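Local structure of N-terminal acetyltransferase B complex subunit MDM20 (Candida albicans, 5K04) at residues Ser297-Tyr302 against Thr322-Ser327; Leu282-Asp287 against Ala313-Tyr318. The protein serves as the non-catalytic, auxiliary subunit of the NatB N-terminal acetyltransferase, probably scaffolding the catalytic subunit NAT3 through its array of alpha helices. All coordinates share one frame; numbering follows the deposited sequence.

Interaction 1: residues Ser297-Tyr302 against Thr322-Ser327; sequences SVENYY and TSFIGS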
ATOM      1  N   SER A 297      14.922  24.363 -28.605  1.00 68.09           N
ATOM      2  CA  SER A 297      13.654  23.923 -28.038  1.00 65.66           C
ATOM      3  C   SER A 297      13.751  23.688 -26.532  1.00 63.03           C
ATOM      4  O   SER A 297      12.741  23.804 -25.832  1.00 49.16           O
ATOM      5  CB  SER A 297      13.142  22.676 -28.766  1.00 58.25           C
ATOM      6  OG  SER A 297      14.196  21.901 -29.288  1.00 61.63           O
ATOM      7  N   VAL A 298      14.947  23.394 -26.013  1.00 65.56           N
ATOM      8  CA  VAL A 298      15.124  23.382 -24.563  1.00 62.94           C
ATOM      9  C   VAL A 298      14.998  24.792 -24.006  1.00 58.75           C
ATOM     10  O   VAL A 298      14.324  25.019 -22.994  1.00 50.05           O
ATOM     11  CB  VAL A 298      16.475  22.751 -24.180  1.00 62.43           C
ATOM     12  CG1 VAL A 298      16.884  23.168 -22.764  1.00 55.55           C
ATOM     13  CG2 VAL A 298      16.392  21.256 -24.258  1.00 61.33           C
ATOM     14  N   GLU A 299      15.652  25.760 -24.654  1.00 60.81           N
ATOM     15  CA  GLU A 299      15.569  27.148 -24.209  1.00 59.62           C
ATOM     16  C   GLU A 299      14.135  27.668 -24.274  1.00 57.07           C
ATOM     17  O   GLU A 299      13.697  28.405 -23.386  1.00 52.69           O
ATOM     18  CB  GLU A 299      16.513  28.017 -25.048  1.00 65.36           C
ATOM     19  CG  GLU A 299      18.000  27.799 -24.744  1.00 79.06           C
ATOM     20  CD  GLU A 299      18.929  28.380 -25.812  1.00 95.52           C
ATOM     21  OE1 GLU A 299      18.430  29.016 -26.769  1.00 96.84           O
ATOM     22  OE2 GLU A 299      20.164  28.197 -25.697  1.00 99.46           O
ATOM     23  N   ASN A 300      13.379  27.275 -25.308  1.00 64.24           N
ATOM     24  CA  ASN A 300      12.007  27.760 -25.455  1.00 55.34           C
ATOM     25  C   ASN A 300      11.098  27.164 -24.383  1.00 54.06           C
ATOM     26  O   ASN A 300      10.210  27.851 -23.866  1.00 49.03           O
ATOM     27  CB  ASN A 300      11.492  27.458 -26.867  1.00 56.26           C
ATOM     28  CG  ASN A 300       9.962  27.636 -27.010  1.00 70.47           C
ATOM     29  OD1 ASN A 300       9.475  28.754 -27.201  1.00 70.25           O
ATOM     30  ND2 ASN A 300       9.206  26.517 -26.942  1.00 67.65           N
ATOM     31  N   TYR A 301      11.302  25.893 -24.030  1.00 55.06           N
ATOM     32  CA  TYR A 301      10.526  25.322 -22.932  1.00 50.83           C
ATOM     33  C   TYR A 301      10.838  26.038 -21.626  1.00 53.77           C
ATOM     34  O   TYR A 301       9.927  26.376 -20.862  1.00 49.03           O
ATOM     35  CB  TYR A 301      10.786  23.818 -22.786  1.00 47.74           C
ATOM     36  CG  TYR A 301      10.064  23.266 -21.580  1.00 58.33           C
ATOM     37  CD1 TYR A 301       8.739  22.846 -21.668  1.00 55.10           C
ATOM     38  CD2 TYR A 301      10.689  23.211 -20.333  1.00 60.49           C
ATOM     39  CE1 TYR A 301       8.065  22.369 -20.544  1.00 58.87           C
ATOM     40  CE2 TYR A 301      10.024  22.740 -19.216  1.00 55.72           C
ATOM     41  CZ  TYR A 301       8.718  22.321 -19.319  1.00 56.52           C
ATOM     42  OH  TYR A 301       8.074  21.854 -18.197  1.00 53.17           O
ATOM     43  N   TYR A 302      12.125  26.292 -21.369  1.00 58.47           N
ATOM     44  CA  TYR A 302      12.543  26.925 -20.124  1.00 55.44           C
ATOM     45  C   TYR A 302      11.978  28.339 -20.001  1.00 60.71           C
ATOM     46  O   TYR A 302      11.584  28.763 -18.908  1.00 54.16           O
ATOM     47  CB  TYR A 302      14.075  26.948 -20.039  1.00 57.17           C
ATOM     48  CG  TYR A 302      14.615  27.747 -18.862  1.00 52.55           C
ATOM     49  CD1 TYR A 302      14.820  27.149 -17.631  1.00 54.59           C
ATOM     50  CD2 TYR A 302      14.902  29.098 -18.979  1.00 52.64           C
ATOM     51  CE1 TYR A 302      15.304  27.865 -16.547  1.00 53.72           C
ATOM     52  CE2 TYR A 302      15.390  29.834 -17.887  1.00 54.19           C
ATOM     53  CZ  TYR A 302      15.585  29.209 -16.680  1.00 52.77           C
ATOM     54  OH  TYR A 302      16.059  29.908 -15.602  1.00 53.86           O
ATOM     55  N   THR A 322      25.558  21.684 -22.459  1.00 87.81           N
ATOM     56  CA  THR A 322      26.316  22.415 -21.446  1.00 82.53           C
ATOM     57  C   THR A 322      26.213  23.930 -21.624  1.00 70.86           C
ATOM     58  O   THR A 322      26.463  24.676 -20.672  1.00 67.97           O
ATOM     59  CB  THR A 322      27.782  21.956 -21.458  1.00 78.81           C
ATOM     60  OG1 THR A 322      28.331  22.120 -22.772  1.00 82.09           O
ATOM     61  CG2 THR A 322      27.888  20.484 -21.054  1.00 75.21           C
ATOM     62  N   SER A 323      25.808  24.396 -22.804  1.00 68.57           N
ATOM     63  CA  SER A 323      25.583  25.825 -23.010  1.00 75.12           C
ATOM     64  C   SER A 323      24.340  26.317 -22.268  1.00 81.43           C
ATOM     65  O   SER A 323      24.343  27.421 -21.709  1.00 82.01           O
ATOM     66  CB  SER A 323      25.455  26.115 -24.503  1.00 69.98           C
ATOM     67  OG  SER A 323      24.379  25.383 -25.063  1.00 65.60           O
ATOM     68  N   PHE A 324      23.258  25.528 -22.283  1.00 79.55           N
ATOM     69  CA  PHE A 324      22.035  25.928 -21.590  1.00 71.44           C
ATOM     70  C   PHE A 324      22.274  26.063 -20.096  1.00 64.79           C
ATOM     71  O   PHE A 324      21.852  27.046 -19.473  1.00 58.28           O
ATOM     72  CB  PHE A 324      20.921  24.914 -21.862  1.00 69.61           C
ATOM     73  CG  PHE A 324      19.783  24.974 -20.870  1.00 66.93           C
ATOM     74  CD1 PHE A 324      18.811  25.964 -20.961  1.00 65.87           C
ATOM     75  CD2 PHE A 324      19.683  24.034 -19.853  1.00 61.04           C
ATOM     76  CE1 PHE A 324      17.765  26.016 -20.049  1.00 67.50           C
ATOM     77  CE2 PHE A 324      18.640  24.078 -18.941  1.00 57.18           C
ATOM     78  CZ  PHE A 324      17.678  25.069 -19.036  1.00 59.63           C
ATOM     79  N   ILE A 325      22.962  25.083 -19.509  1.00 68.34           N
ATOM     80  CA  ILE A 325      23.289  25.120 -18.092  1.00 63.51           C
ATOM     81  C   ILE A 325      24.238  26.266 -17.781  1.00 74.76           C
ATOM     82  O   ILE A 325      24.209  26.820 -16.675  1.00 71.85           O
ATOM     83  CB  ILE A 325      23.881  23.771 -17.669  1.00 63.22           C
ATOM     84  CG1 ILE A 325      22.906  22.633 -18.006  1.00 62.02           C
ATOM     85  CG2 ILE A 325      24.253  23.794 -16.188  1.00 65.92           C
ATOM     86  CD1 ILE A 325      21.700  22.564 -17.076  1.00 58.19           C
ATOM     87  N   GLY A 326      25.089  26.641 -18.741  1.00 85.94           N
ATOM     88  CA  GLY A 326      26.003  27.749 -18.536  1.00 86.85           C
ATOM     89  C   GLY A 326      25.317  29.032 -18.128  1.00 87.53           C
ATOM     90  O   GLY A 326      25.919  29.875 -17.458  1.00 91.98           O
ATOM     91  N   SER A 327      24.052  29.197 -18.510  1.00 89.93           N
ATOM     92  CA  SER A 327      23.246  30.293 -17.992  1.00 95.56           C
ATOM     93  C   SER A 327      22.924  30.063 -16.514  1.00 99.85           C
ATOM     94  O   SER A 327      21.755  30.029 -16.114  1.00 95.40           O
ATOM     95  CB  SER A 327      21.979  30.449 -18.833  1.00 91.46           C
ATOM     96  OG  SER A 327      22.311  30.569 -20.208  1.00 82.13           O
TER
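Val298 begins the contact by laying its CG1 methyl on one face of the Phe324 ring. With CG1 anti to the backbone N (chi1 160°), the methyl reaches toward helix 322-326 and settles over the ring centre, 3.8 Å from CG1 to the centroid of Phe324, in a CH-pi contact almost along the ring normal. A beta-branched residue suits this place, being short and stiff enough to bring a methyl squarely onto a flat ring. One position on, Glu299 adds only its aliphatic part: CG lies 4.3 Å from Phe324 CD1, at the margin of the patch, where a longer polar chain can lend its methylenes while the residue stays partly exposed.

The two helices belong to the helical array of an MDM20/NAA25 subunit, a family of the TPR clan, and run roughly parallel, their short axes inclined by 32° and 10.8 Å apart at closest approach. A spacing this wide is filled chiefly by the one large ring of Phe324, which gives up far more surface to the contact than any other residue.

One turn after Val298, Tyr302 comes up to the ring's edge. Its CG lies in the plane of Phe324, 3.8 Å from CE1 of that ring, and the pair forms an offset edge-to-face stack with planes at 77° and centroids 5.5 Å apart. Tyrosine supplies an aromatic face here and a hydroxyl farther along, whose OH is hydrogen-bonded to OD1 of Asn343 in helix 337-346; from that helix Phe346 also meets Phe324 edge-to-face.

Interaction 2: residues Leu282-Asp287 against Ala313-Tyr318; sequences LKIELD and ADLSQY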
ATOM      1  N   LEU A 282       7.282  18.346 -26.675  1.00 52.84           N
ATOM      2  CA  LEU A 282       7.277  17.526 -27.882  1.00 56.36           C
ATOM      3  C   LEU A 282       8.293  18.031 -28.891  1.00 52.28           C
ATOM      4  O   LEU A 282       8.923  17.234 -29.594  1.00 41.10           O
ATOM      5  CB  LEU A 282       5.888  17.515 -28.507  1.00 55.00           C
ATOM      6  CG  LEU A 282       5.716  16.521 -29.652  1.00 55.06           C
ATOM      7  CD1 LEU A 282       5.791  15.098 -29.112  1.00 44.88           C
ATOM      8  CD2 LEU A 282       4.392  16.766 -30.369  1.00 56.71           C
ATOM      9  N   LYS A 283       8.468  19.359 -28.964  1.00 57.40           N
ATOM     10  CA  LYS A 283       9.432  19.952 -29.890  1.00 52.68           C
ATOM     11  C   LYS A 283      10.843  19.459 -29.604  1.00 53.96           C
ATOM     12  O   LYS A 283      11.637  19.270 -30.535  1.00 46.23           O
ATOM     13  CB  LYS A 283       9.360  21.474 -29.808  1.00 46.62           C
ATOM     14  CG  LYS A 283       8.169  22.049 -30.543  1.00 52.36           C
ATOM     15  CD  LYS A 283       8.168  23.562 -30.529  1.00 63.10           C
ATOM     16  CE  LYS A 283       6.994  24.127 -31.336  1.00 80.47           C
ATOM     17  NZ  LYS A 283       7.128  23.955 -32.823  1.00 90.83           N
ATOM     18  N   ILE A 284      11.152  19.217 -28.326  1.00 61.50           N
ATOM     19  CA  ILE A 284      12.395  18.546 -27.962  1.00 58.78           C
ATOM     20  C   ILE A 284      12.392  17.119 -28.481  1.00 53.82           C
ATOM     21  O   ILE A 284      13.374  16.648 -29.068  1.00 51.96           O
ATOM     22  CB  ILE A 284      12.598  18.570 -26.438  1.00 51.29           C
ATOM     23  CG1 ILE A 284      12.395  19.988 -25.897  1.00 53.85           C
ATOM     24  CG2 ILE A 284      13.987  18.052 -26.107  1.00 52.10           C
ATOM     25  CD1 ILE A 284      12.493  20.092 -24.397  1.00 47.72           C
ATOM     26  N   GLU A 285      11.292  16.404 -28.248  1.00 57.26           N
ATOM     27  CA  GLU A 285      11.173  15.030 -28.725  1.00 51.95           C
ATOM     28  C   GLU A 285      11.229  14.968 -30.250  1.00 54.18           C
ATOM     29  O   GLU A 285      11.689  13.972 -30.819  1.00 46.58           O
ATOM     30  CB  GLU A 285       9.872  14.421 -28.202  1.00 50.16           C
ATOM     31  CG  GLU A 285       9.957  12.928 -27.876  1.00 62.21           C
ATOM     32  CD  GLU A 285      10.527  12.637 -26.502  1.00 53.58           C
ATOM     33  OE1 GLU A 285      10.205  13.382 -25.549  1.00 44.32           O
ATOM     34  OE2 GLU A 285      11.294  11.655 -26.379  1.00 57.00           O
ATOM     35  N   LEU A 286      10.792  16.034 -30.925  1.00 58.51           N
ATOM     36  CA  LEU A 286      10.787  16.029 -32.382  1.00 56.50           C
ATOM     37  C   LEU A 286      12.178  16.317 -32.930  1.00 58.21           C
ATOM     38  O   LEU A 286      12.559  15.760 -33.963  1.00 47.54           O
ATOM     39  CB  LEU A 286       9.762  17.037 -32.910  1.00 53.69           C
ATOM     40  CG  LEU A 286       9.597  17.125 -34.436  1.00 58.26           C
ATOM     41  CD1 LEU A 286       8.981  15.853 -34.996  1.00 51.70           C
ATOM     42  CD2 LEU A 286       8.786  18.360 -34.849  1.00 61.03           C
ATOM     43  N   ASP A 287      12.952  17.168 -32.241  1.00 64.86           N
ATOM     44  CA  ASP A 287      14.355  17.366 -32.602  1.00 62.31           C
ATOM     45  C   ASP A 287      15.139  16.063 -32.497  1.00 60.46           C
ATOM     46  O   ASP A 287      15.901  15.706 -33.404  1.00 57.42           O
ATOM     47  CB  ASP A 287      14.985  18.431 -31.707  1.00 65.43           C
ATOM     48  CG  ASP A 287      14.416  19.805 -31.952  1.00 65.59           C
ATOM     49  OD1 ASP A 287      13.612  19.944 -32.899  1.00 64.23           O
ATOM     50  OD2 ASP A 287      14.765  20.734 -31.193  1.00 61.35           O
ATOM     51  N   ALA A 313      11.986  18.814 -13.625  1.00 50.32           N
ATOM     52  CA  ALA A 313      11.679  17.400 -13.843  1.00 50.82           C
ATOM     53  C   ALA A 313      11.382  17.121 -15.315  1.00 43.61           C
ATOM     54  O   ALA A 313      11.719  16.050 -15.832  1.00 33.19           O
ATOM     55  CB  ALA A 313      10.509  16.966 -12.954  1.00 36.48           C
ATOM     56  N   ASP A 314      10.786  18.084 -16.004  1.00 46.60           N
ATOM     57  CA  ASP A 314      10.505  17.920 -17.422  1.00 43.57           C
ATOM     58  C   ASP A 314      11.792  17.921 -18.264  1.00 46.58           C
ATOM     59  O   ASP A 314      11.937  17.115 -19.191  1.00 36.68           O
ATOM     60  CB  ASP A 314       9.542  19.025 -17.867  1.00 42.50           C
ATOM     61  CG  ASP A 314       8.116  18.869 -17.276  1.00 41.05           C
ATOM     62  OD1 ASP A 314       7.825  17.856 -16.597  1.00 32.25           O
ATOM     63  OD2 ASP A 314       7.278  19.771 -17.513  1.00 31.52           O
ATOM     64  N   LEU A 315      12.740  18.816 -17.966  1.00 55.09           N
ATOM     65  CA  LEU A 315      13.931  18.935 -18.810  1.00 53.12           C
ATOM     66  C   LEU A 315      15.040  17.952 -18.446  1.00 53.66           C
ATOM     67  O   LEU A 315      15.715  17.418 -19.337  1.00 43.39           O
ATOM     68  CB  LEU A 315      14.483  20.362 -18.757  1.00 46.67           C
ATOM     69  CG  LEU A 315      13.630  21.373 -19.512  1.00 50.32           C
ATOM     70  CD1 LEU A 315      14.214  22.772 -19.377  1.00 56.17           C
ATOM     71  CD2 LEU A 315      13.469  20.984 -20.997  1.00 42.33           C
ATOM     72  N   SER A 316      15.237  17.698 -17.150  1.00 59.89           N
ATOM     73  CA  SER A 316      16.351  16.877 -16.693  1.00 64.20           C
ATOM     74  C   SER A 316      16.275  15.450 -17.207  1.00 63.95           C
ATOM     75  O   SER A 316      17.268  14.719 -17.102  1.00 66.60           O
ATOM     76  CB  SER A 316      16.404  16.881 -15.162  1.00 58.03           C
ATOM     77  OG  SER A 316      15.201  16.363 -14.614  1.00 56.05           O
ATOM     78  N   GLN A 317      15.134  15.037 -17.757  1.00 59.62           N
ATOM     79  CA  GLN A 317      15.048  13.720 -18.372  1.00 64.13           C
ATOM     80  C   GLN A 317      15.746  13.666 -19.726  1.00 63.94           C
ATOM     81  O   GLN A 317      15.997  12.571 -20.239  1.00 59.94           O
ATOM     82  CB  GLN A 317      13.585  13.317 -18.526  1.00 61.61           C
ATOM     83  CG  GLN A 317      12.882  14.004 -19.668  1.00 67.97           C
ATOM     84  CD  GLN A 317      11.422  13.629 -19.732  1.00 80.65           C
ATOM     85  OE1 GLN A 317      11.015  12.769 -20.522  1.00 80.94           O
ATOM     86  NE2 GLN A 317      10.619  14.267 -18.885  1.00 87.26           N
ATOM     87  N   TYR A 318      16.044  14.816 -20.321  1.00 62.40           N
ATOM     88  CA  TYR A 318      16.820  14.888 -21.546  1.00 59.97           C
ATOM     89  C   TYR A 318      18.278  15.155 -21.208  1.00 60.50           C
ATOM     90  O   TYR A 318      18.634  15.453 -20.066  1.00 60.69           O
ATOM     91  CB  TYR A 318      16.276  15.975 -22.482  1.00 56.94           C
ATOM     92  CG  TYR A 318      14.801  15.824 -22.793  1.00 58.66           C
ATOM     93  CD1 TYR A 318      14.345  14.783 -23.596  1.00 52.61           C
ATOM     94  CD2 TYR A 318      13.867  16.718 -22.289  1.00 59.90           C
ATOM     95  CE1 TYR A 318      13.005  14.639 -23.894  1.00 58.96           C
ATOM     96  CE2 TYR A 318      12.516  16.575 -22.571  1.00 61.54           C
ATOM     97  CZ  TYR A 318      12.093  15.531 -23.380  1.00 56.62           C
ATOM     98  OH  TYR A 318      10.762  15.372 -23.672  1.00 43.14           O
TER
HETATM   99  O   HOH W   1       9.483  11.246 -23.098  1.00 37.35           O
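Ile284 packs both its branches against Leu315 and Tyr318. Because CG2 stands anti to the backbone N, this methyl lies over the centre of the Tyr318 ring, 3.9 Å from CG2 to the centroid in a CH-pi contact. The other branch carries CD1 to 3.6 Å from Leu315 CD2 and also to the Tyr318 ring at CE2, making an apolar cluster into which Val298 and Ile294 also fit. Tyr318 is held on both faces, since CG of its near neighbour Gln317 covers the one opposite Ile284. Its far end is equally firm: Glu285, its chain bent at chi2 (83°), swings OE1 round to the rim of the ring, where Tyr318 OH donates a hydrogen bond of 2.8 Å to Glu285 OE1, nearly along the C-O axis of the acceptor.

The loose side lies beside the partly exposed Glu285 and Gln317, where a water gives only weak bonds to Glu285 OE1 and Gln317 OE1, at 3.3 and 3.4 Å.

Gln317 NE2 also bonds Thr49 of the NAT3 chain, placing this edge at the subunit interface. Leu315 to Tyr318 form a type I beta turn, closed by Tyr318 N to Leu315 O, a connection between helices of this alpha-helical, TPR-clan subunit.

In the fold
Interactions 1 and 2 sit side by side, their centres about 11 Å apart, and their segments alternate along the chain. Each has two buried residues among the four that touch, so neither is wholly core or wholly surface. Helix 295-305 joins them: Tyr301 packs on Leu315 and its hydroxyl probably hydrogen-bonds to Asp314, though the modelled distance is implausibly short, while Ser297 packs against Ile284. The chemistry differs with position. Interaction 1, farther from the chain's centre and touched by no other subunit, is purely apolar and aromatic across its helices. Interaction 2 adds a carboxylate, a phenol hydroxyl and a water to its apolar cluster, and its 313-318 side borders NAT3.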